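Local coordinates for protein second substrate binding domain of putative amino acid ABC transporter (Streptococcus pneumoniae, PDB 4OEN) that probably captures an amino acid or a related small solute outside the cell and delivers it to the membrane part of an ABC importer, at residues A68-S71 with A75-A78; I28-I33 with I46-F51; E84-A89 with E199-G204. All coordinates share one frame; numbering follows the deposited sequence. Where two conformers were deposited one is given.

Interaction 1 (A68-S71 with A75-A78). With ACT (acetate ion), chain H.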
loop_
_atom_site.group_PDB
_atom_site.type_symbol
_atom_site.label_atom_id
_atom_site.label_comp_id
_atom_site.label_asym_id
_atom_site.label_seq_id
_atom_site.Cartn_x
_atom_site.Cartn_y
_atom_site.Cartn_z
ATOM N N ALA A 68 -8.875 -0.693 2.936
ATOM C CA ALA A 68 -8.122 -1.923 2.673
ATOM C C ALA A 68 -7.012 -1.688 1.668
ATOM O O ALA A 68 -6.912 -2.413 0.679
ATOM C CB ALA A 68 -9.067 -3.043 2.163
ATOM N N GLY A 69 -6.187 -0.666 1.901
ATOM C CA GLY A 69 -5.154 -0.301 0.944
ATOM C C GLY A 69 -5.722 -0.156 -0.454
ATOM O O GLY A 69 -5.093 -0.550 -1.440
ATOM N N MET A 70 -6.917 0.423 -0.523
ATOM C CA MET A 70 -7.718 0.444 -1.748
ATOM C C MET A 70 -7.291 1.532 -2.712
ATOM O O MET A 70 -7.297 2.717 -2.369
ATOM C CB MET A 70 -9.187 0.628 -1.386
ATOM C CG MET A 70 -10.117 0.673 -2.583
ATOM S SD MET A 70 -11.832 0.699 -1.999
ATOM C CE MET A 70 -12.723 0.670 -3.554
ATOM N N SER A 71 -6.935 1.129 -3.927
ATOM C CA SER A 71 -6.465 2.054 -4.941
ATOM C C SER A 71 -7.619 2.862 -5.510
ATOM O O SER A 71 -8.675 2.308 -5.839
ATOM C CB SER A 71 -5.769 1.299 -6.081
ATOM O OG SER A 71 -4.643 0.588 -5.615
ATOM N N ALA A 75 -12.460 3.607 -12.669
ATOM C CA ALA A 75 -13.432 2.518 -12.733
ATOM C C ALA A 75 -14.213 2.395 -11.428
ATOM O O ALA A 75 -15.431 2.214 -11.432
ATOM C CB ALA A 75 -12.732 1.201 -13.054
ATOM N N ARG A 76 -13.497 2.508 -10.313
ATOM C CA ARG A 76 -14.105 2.370 -8.997
ATOM C C ARG A 76 -14.952 3.570 -8.632
ATOM O O ARG A 76 -15.901 3.447 -7.866
ATOM C CB ARG A 76 -13.027 2.148 -7.939
ATOM C CG ARG A 76 -12.426 0.781 -8.059
ATOM C CD ARG A 76 -11.258 0.553 -7.150
ATOM N NE ARG A 76 -10.892 -0.856 -7.227
ATOM C CZ ARG A 76 -9.815 -1.373 -6.655
ATOM N NH1 ARG A 76 -9.009 -0.588 -5.959
ATOM N NH2 ARG A 76 -9.557 -2.670 -6.767
ATOM N N LYS A 77 -14.630 4.724 -9.198
ATOM C CA LYS A 77 -15.450 5.911 -8.970
ATOM C C LYS A 77 -16.876 5.789 -9.513
ATOM O O LYS A 77 -17.756 6.554 -9.123
ATOM C CB LYS A 77 -14.772 7.138 -9.576
ATOM C CG LYS A 77 -13.564 7.583 -8.806
ATOM C CD LYS A 77 -12.948 8.819 -9.429
ATOM C CE LYS A 77 -11.727 9.272 -8.643
ATOM N NZ LYS A 77 -11.083 10.458 -9.279
ATOM N N ALA A 78 -17.112 4.827 -10.404
ATOM C CA ALA A 78 -18.452 4.612 -10.921
ATOM C C ALA A 78 -19.415 4.138 -9.837
ATOM O O ALA A 78 -20.611 4.395 -9.913
ATOM C CB ALA A 78 -18.427 3.613 -12.073
HETATM C C ACT H . -6.095 -2.784 -5.046
HETATM O O ACT H . -6.657 -3.665 -5.737
HETATM O OXT ACT H . -6.846 -1.919 -4.559
HETATM C CH3 ACT H . -4.612 -2.770 -4.825
#

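Interaction 2 (I28-I33 with I46-F51)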
loop_
_atom_site.group_PDB
_atom_site.type_symbol
_atom_site.label_atom_id
_atom_site.label_comp_id
_atom_site.label_asym_id
_atom_site.label_seq_id
_atom_site.Cartn_x
_atom_site.Cartn_y
_atom_site.Cartn_z
ATOM N N ILE A 28 -1.729 -0.210 9.094
ATOM C CA ILE A 28 -1.988 1.212 8.883
ATOM C C ILE A 28 -3.481 1.548 8.848
ATOM O O ILE A 28 -3.944 2.492 9.497
ATOM C CB ILE A 28 -1.348 1.672 7.560
ATOM C CG1 ILE A 28 0.166 1.486 7.625
ATOM C CG2 ILE A 28 -1.769 3.095 7.215
ATOM C CD1 ILE A 28 0.870 1.780 6.293
ATOM N N ASP A 29 -4.235 0.768 8.085
ATOM C CA ASP A 29 -5.661 1.041 7.901
ATOM C C ASP A 29 -6.460 0.875 9.163
ATOM O O ASP A 29 -7.384 1.650 9.423
ATOM C CB ASP A 29 -6.259 0.125 6.852
ATOM C CG ASP A 29 -5.854 0.493 5.466
ATOM O OD1 ASP A 29 -5.186 1.541 5.287
ATOM O OD2 ASP A 29 -6.229 -0.278 4.566
ATOM N N MET A 30 -6.115 -0.156 9.928
ATOM C CA MET A 30 -6.842 -0.462 11.158
ATOM C C MET A 30 -6.606 0.639 12.163
ATOM O O MET A 30 -7.547 1.141 12.780
ATOM C CB MET A 30 -6.417 -1.816 11.716
ATOM C CG MET A 30 -6.781 -2.991 10.781
ATOM S SD MET A 30 -8.563 -3.203 10.454
ATOM C CE MET A 30 -8.804 -2.261 8.943
ATOM N N GLU A 31 -5.346 1.042 12.309
ATOM C CA GLU A 31 -5.041 2.103 13.253
ATOM C C GLU A 31 -5.639 3.433 12.816
ATOM O O GLU A 31 -6.133 4.193 13.644
ATOM C CB GLU A 31 -3.531 2.233 13.446
ATOM C CG GLU A 31 -2.940 1.034 14.155
ATOM C CD GLU A 31 -1.579 1.307 14.775
ATOM O OE1 GLU A 31 -1.354 2.413 15.319
ATOM O OE2 GLU A 31 -0.734 0.400 14.720
ATOM N N LEU A 32 -5.586 3.716 11.514
ATOM C CA LEU A 32 -6.058 4.993 11.000
ATOM C C LEU A 32 -7.574 5.142 11.162
ATOM O O LEU A 32 -8.043 6.163 11.639
ATOM C CB LEU A 32 -5.657 5.147 9.537
ATOM C CG LEU A 32 -6.171 6.400 8.832
ATOM C CD1 LEU A 32 -5.582 7.639 9.457
ATOM C CD2 LEU A 32 -5.860 6.304 7.353
ATOM N N ILE A 33 -8.351 4.123 10.793
ATOM C CA ILE A 33 -9.797 4.294 10.900
ATOM C C ILE A 33 -10.224 4.426 12.371
ATOM O O ILE A 33 -11.103 5.222 12.697
ATOM C CB ILE A 33 -10.577 3.146 10.199
ATOM C CG1 ILE A 33 -12.048 3.541 10.034
ATOM C CG2 ILE A 33 -10.396 1.800 10.909
ATOM C CD1 ILE A 33 -12.241 4.806 9.230
ATOM N N ILE A 46 -15.474 -3.012 12.927
ATOM C CA ILE A 46 -14.617 -3.397 11.818
ATOM C C ILE A 46 -14.824 -4.880 11.526
ATOM O O ILE A 46 -14.883 -5.699 12.435
ATOM C CB ILE A 46 -13.130 -3.129 12.119
ATOM C CG1 ILE A 46 -12.900 -1.631 12.321
ATOM C CG2 ILE A 46 -12.265 -3.646 11.013
ATOM C CD1 ILE A 46 -11.472 -1.274 12.765
ATOM N N THR A 47 -14.958 -5.196 10.248
ATOM C CA THR A 47 -15.009 -6.589 9.819
ATOM C C THR A 47 -13.887 -6.816 8.815
ATOM O O THR A 47 -13.445 -5.882 8.150
ATOM C CB THR A 47 -16.360 -6.943 9.195
ATOM O OG1 THR A 47 -16.574 -6.173 8.010
ATOM C CG2 THR A 47 -17.483 -6.678 10.182
ATOM N N ASN A 48 -13.424 -8.060 8.704
ATOM C CA ASN A 48 -12.340 -8.364 7.779
ATOM C C ASN A 48 -12.675 -9.560 6.898
ATOM O O ASN A 48 -12.014 -10.595 6.975
ATOM C CB ASN A 48 -11.045 -8.624 8.568
ATOM C CG ASN A 48 -10.636 -7.434 9.420
ATOM O OD1 ASN A 48 -11.118 -7.265 10.543
ATOM N ND2 ASN A 48 -9.744 -6.602 8.883
ATOM N N PRO A 49 -13.717 -9.420 6.063
ATOM C CA PRO A 49 -14.215 -10.537 5.248
ATOM C C PRO A 49 -13.389 -10.779 3.989
ATOM O O PRO A 49 -13.651 -11.741 3.273
ATOM C CB PRO A 49 -15.631 -10.086 4.888
ATOM C CG PRO A 49 -15.515 -8.600 4.785
ATOM C CD PRO A 49 -14.531 -8.204 5.873
ATOM N N GLY A 50 -12.398 -9.928 3.739
ATOM C CA GLY A 50 -11.630 -10.006 2.514
ATOM C C GLY A 50 -12.019 -8.858 1.602
ATOM O O GLY A 50 -13.121 -8.334 1.709
ATOM N N PHE A 51 -11.126 -8.499 0.686
ATOM C CA PHE A 51 -11.291 -7.302 -0.140
ATOM C C PHE A 51 -12.533 -7.375 -1.019
ATOM O O PHE A 51 -13.355 -6.470 -1.006
ATOM C CB PHE A 51 -10.050 -7.088 -1.005
ATOM C CG PHE A 51 -10.074 -5.803 -1.799
ATOM C CD1 PHE A 51 -10.034 -4.575 -1.168
ATOM C CD2 PHE A 51 -10.121 -5.833 -3.176
ATOM C CE1 PHE A 51 -10.053 -3.394 -1.911
ATOM C CE2 PHE A 51 -10.140 -4.664 -3.919
ATOM C CZ PHE A 51 -10.103 -3.443 -3.289
#

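Interaction 3 (E84-A89 with E199-G204)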
loop_
_atom_site.group_PDB
_atom_site.type_symbol
_atom_site.label_atom_id
_atom_site.label_comp_id
_atom_site.label_asym_id
_atom_site.label_seq_id
_atom_site.Cartn_x
_atom_site.Cartn_y
_atom_site.Cartn_z
ATOM N N GLU A 84 -10.241 11.693 0.623
ATOM C CA GLU A 84 -8.923 12.188 0.269
ATOM C C GLU A 84 -7.933 11.045 0.397
ATOM O O GLU A 84 -8.124 10.156 1.225
ATOM C CB GLU A 84 -8.511 13.347 1.183
ATOM C CG GLU A 84 -9.377 14.574 1.051
ATOM C CD GLU A 84 -8.983 15.431 -0.134
ATOM O OE1 GLU A 84 -7.941 15.137 -0.757
ATOM O OE2 GLU A 84 -9.709 16.400 -0.438
ATOM N N SER A 85 -6.881 11.068 -0.411
ATOM C CA SER A 85 -5.839 10.063 -0.316
ATOM C C SER A 85 -5.134 10.131 1.026
ATOM O O SER A 85 -4.776 11.222 1.483
ATOM C CB SER A 85 -4.814 10.246 -1.438
ATOM O OG SER A 85 -3.786 9.267 -1.333
ATOM N N TYR A 86 -4.898 8.976 1.647
ATOM C CA TYR A 86 -4.080 8.952 2.852
ATOM C C TYR A 86 -2.710 8.341 2.595
ATOM O O TYR A 86 -1.883 8.269 3.502
ATOM C CB TYR A 86 -4.780 8.203 3.997
ATOM C CG TYR A 86 -5.080 6.737 3.775
ATOM C CD1 TYR A 86 -4.136 5.754 4.058
ATOM C CD2 TYR A 86 -6.321 6.333 3.324
ATOM C CE1 TYR A 86 -4.431 4.404 3.858
ATOM C CE2 TYR A 86 -6.621 4.977 3.123
ATOM C CZ TYR A 86 -5.669 4.027 3.403
ATOM O OH TYR A 86 -5.947 2.684 3.212
ATOM N N TYR A 87 -2.457 7.922 1.361
ATOM C CA TYR A 87 -1.167 7.320 1.037
ATOM C C TYR A 87 -0.959 7.280 -0.461
ATOM O O TYR A 87 -1.790 6.727 -1.190
ATOM C CB TYR A 87 -1.069 5.901 1.609
ATOM C CG TYR A 87 0.307 5.303 1.447
ATOM C CD1 TYR A 87 1.370 5.750 2.229
ATOM C CD2 TYR A 87 0.550 4.304 0.512
ATOM C CE1 TYR A 87 2.631 5.212 2.082
ATOM C CE2 TYR A 87 1.815 3.754 0.364
ATOM C CZ TYR A 87 2.846 4.214 1.155
ATOM O OH TYR A 87 4.115 3.695 1.024
ATOM N N THR A 88 0.145 7.865 -0.917
ATOM C CA THR A 88 0.520 7.781 -2.321
ATOM C C THR A 88 1.366 6.552 -2.525
ATOM O O THR A 88 2.449 6.441 -1.945
ATOM C CB THR A 88 1.298 9.012 -2.787
ATOM O OG1 THR A 88 0.482 10.175 -2.616
ATOM C CG2 THR A 88 1.688 8.867 -4.270
ATOM N N ALA A 89 0.859 5.644 -3.353
ATOM C CA ALA A 89 1.512 4.368 -3.602
ATOM C C ALA A 89 2.538 4.526 -4.708
ATOM O O ALA A 89 2.233 5.055 -5.769
ATOM C CB ALA A 89 0.494 3.312 -3.976
ATOM N N GLU A 199 -17.047 12.945 4.807
ATOM C CA GLU A 199 -16.750 14.250 5.394
ATOM C C GLU A 199 -15.936 14.113 6.682
ATOM O O GLU A 199 -14.916 14.775 6.860
ATOM C CB GLU A 199 -18.042 15.024 5.678
ATOM C CG GLU A 199 -18.836 15.421 4.444
ATOM C CD GLU A 199 -20.125 16.175 4.775
ATOM O OE1 GLU A 199 -20.219 16.770 5.873
ATOM O OE2 GLU A 199 -21.050 16.163 3.935
ATOM N N MET A 200 -16.381 13.233 7.571
ATOM C CA MET A 200 -15.674 13.018 8.832
ATOM C C MET A 200 -14.329 12.329 8.635
ATOM O O MET A 200 -13.368 12.609 9.363
ATOM C CB MET A 200 -16.545 12.215 9.796
ATOM C CG MET A 200 -17.734 13.017 10.297
ATOM S SD MET A 200 -18.664 12.189 11.585
ATOM C CE MET A 200 -19.287 10.760 10.692
ATOM N N PHE A 201 -14.241 11.422 7.664
ATOM C CA PHE A 201 -12.956 10.785 7.427
ATOM C C PHE A 201 -11.941 11.832 7.006
ATOM O O PHE A 201 -10.820 11.867 7.519
ATOM C CB PHE A 201 -13.046 9.685 6.363
ATOM C CG PHE A 201 -11.739 8.955 6.138
ATOM C CD1 PHE A 201 -11.482 7.743 6.776
ATOM C CD2 PHE A 201 -10.762 9.488 5.316
ATOM C CE1 PHE A 201 -10.274 7.077 6.576
ATOM C CE2 PHE A 201 -9.554 8.837 5.111
ATOM C CZ PHE A 201 -9.310 7.621 5.746
ATOM N N ASN A 202 -12.327 12.688 6.069
ATOM C CA ASN A 202 -11.412 13.703 5.572
ATOM C C ASN A 202 -11.023 14.688 6.668
ATOM O O ASN A 202 -9.878 15.111 6.732
ATOM C CB ASN A 202 -12.024 14.451 4.394
ATOM C CG ASN A 202 -12.117 13.591 3.145
ATOM O OD1 ASN A 202 -11.449 12.565 3.033
ATOM N ND2 ASN A 202 -12.932 14.021 2.195
ATOM N N ASN A 203 -11.979 15.069 7.512
ATOM C CA ASN A 203 -11.673 15.982 8.612
ATOM C C ASN A 203 -10.775 15.322 9.649
ATOM O O ASN A 203 -9.854 15.951 10.176
ATOM C CB ASN A 203 -12.958 16.477 9.273
ATOM C CG ASN A 203 -13.712 17.446 8.398
ATOM O OD1 ASN A 203 -13.146 18.022 7.469
ATOM N ND2 ASN A 203 -14.986 17.643 8.690
ATOM N N GLY A 204 -11.061 14.058 9.953
ATOM C CA GLY A 204 -10.258 13.298 10.895
ATOM C C GLY A 204 -8.837 13.142 10.381
ATOM O O GLY A 204 -7.876 13.314 11.124
#

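Interaction 1 (A68-S71 with A75-A78)
Arg76 and the backbone of Ser71 close together on a bound acetate ion, so that two residues only five positions apart share one small anion. The acetate lies at the edge of the guanidinium group and is met there in a two-pronged fashion: Arg76 NH1 donates to OXT at 2.9 Å and Arg76 NH2 donates to the acetate O at 3.2 Å. The amide of Ser71 adds a third bond, its N lying 3.1 Å from OXT with an N-H...O angle of 172°, close to straight. OXT is thus gripped by two donors.

NH1 does double duty. It also donates to the carbonyl O of Ser71 at 2.9 Å, arriving in the carbonyl plane on a lone pair, with that oxygen lying 12° out of the guanidinium plane. Ser71 therefore offers its N-H to the anion and its carbonyl to the arginine that holds the anion, and the second bond helps to fix the rotation of the guanidinium. An extended chain from CG to NE (chi2 174°) carries the guanidinium from helix 74-77 to Ser71 O and the acetate. The Met70 side chain crosses that of Arg76 obliquely, its CE 3.9 Å from Arg76 CD, while Phe51 and Phe82 also touch the arginine.

The acetate probably came from the crystallisation liquor. Yet an arginine and a main-chain N-H gripping a carboxylate is how family 3 solute-binding proteins hold the alpha-carboxylate of an amino acid, which is consistent with the acetate marking that part of the ligand pocket.

Interaction 2 (I28-I33 with I46-F51)
Met30 and Ile33 on helix 28-40 pack against Ile46 at the end of strand 44-47 in an apolar helix-on-strand contact. It belongs to a beta-alpha-beta unit of the type II periplasmic binding protein fold: strand 5-8 leads, after a small hairpin, into the helix, which is followed by strand 44-47, a parallel neighbour of strand 5-8. No hydrogen bond crosses between the two segments, and their closest CA atoms, those of Met30 and Ile46, stay 8.3 Å apart, so side chains fill the interval.

Ile46 is the shared partner, pointing toward the helix and using two branches. Its CG2 meets Met30 SD at 3.8 Å, while the end of its longer branch, CD1, lies 3.7 Å from Ile33 CG2. The two isoleucines slide past each other in opposite directions. With Ile33 CG1 anti to the backbone N (chi1 -166°), CG2 sits between that N and the carbonyl carbon, and it is CG2 that meets the strand residue. Met30 does not start out toward the strand, yet its end reaches it: the bend at chi2 (-61°) brings the sulfur to Ile46.

Beyond the strand, Asn48 approaches Met30 from the opposite direction. Its amide has its polar partner in the loop after strand 5-8, where ND2 bonds to the carbonyl O of Asp10; that bond helps to hold the amide beside the thioether. Met30 also touches Ser9 of that loop, and Ile33 is packed from another quarter by Phe201. Asn48 ND2, in the loop after the strand, lies 3.9 Å from Met30 SD.

Interaction 3 (E84-A89 with E199-G204)
The backbone at Glu84 comes close to helix 195-210, with the CA atoms of Glu84 and Asn202 6.1 Å apart, before the chain turns away into strand 87-96. One hydrogen bond ties the two segments: Glu84 N donates to Asn202 OD1 at 2.8 Å, nearly straight at 164°, with the donor tilted 31° from the amide's carbonyl plane. A side chain of the helix thus satisfies a main-chain N-H of the passing loop.

Deeper in, two aromatic side chains meet. Tyr86 CD2 comes to the edge of the Phe201 ring, 4.1 Å from CZ. The CB of Tyr86 points toward the helix, and chi1 (62°) lays the ring so that its CD2 side passes Phe201 CZ. Phe201 also stacks with Phe187 of strand 180-190, and Leu32 packs on both rings of the contact. Between these two anchors Ser85 points away and forms an ST turn, its OG accepting from Tyr87 N at 3.3 Å.

From this turn, strand 87-96 runs antiparallel to strand 180-190. Such a long pair of strands linking two lobes is as in the hinge of type II periplasmic binding proteins; here the loop leading into strand 87-96 packs on helix 195-210 of one lobe.

How the interactions relate
Along the chain, interaction 2 comes first, then interaction 1, and interaction 3 closes last, when helix 195-210 returns to the loop ahead of strand 87-96. Their centres lie 13 to 15 Å apart, and they adjoin one another in a single lobe. Asp29, at the start of helix 28-40, links 28-33 to 68-71: its OD2 lies 2.7 Å from Gly69 N, a probable hydrogen bond just before the anion-binding residues. Leu32 CD2 joins interaction 2 to interaction 3, 3.7 Å from Tyr86 CG. Interactions 2 and 3 reach the same mixed sheet, which holds strands 44-47 and 87-96, so the start of helix 28-40 touches both the anion-binding loop and the approach to the probable hinge.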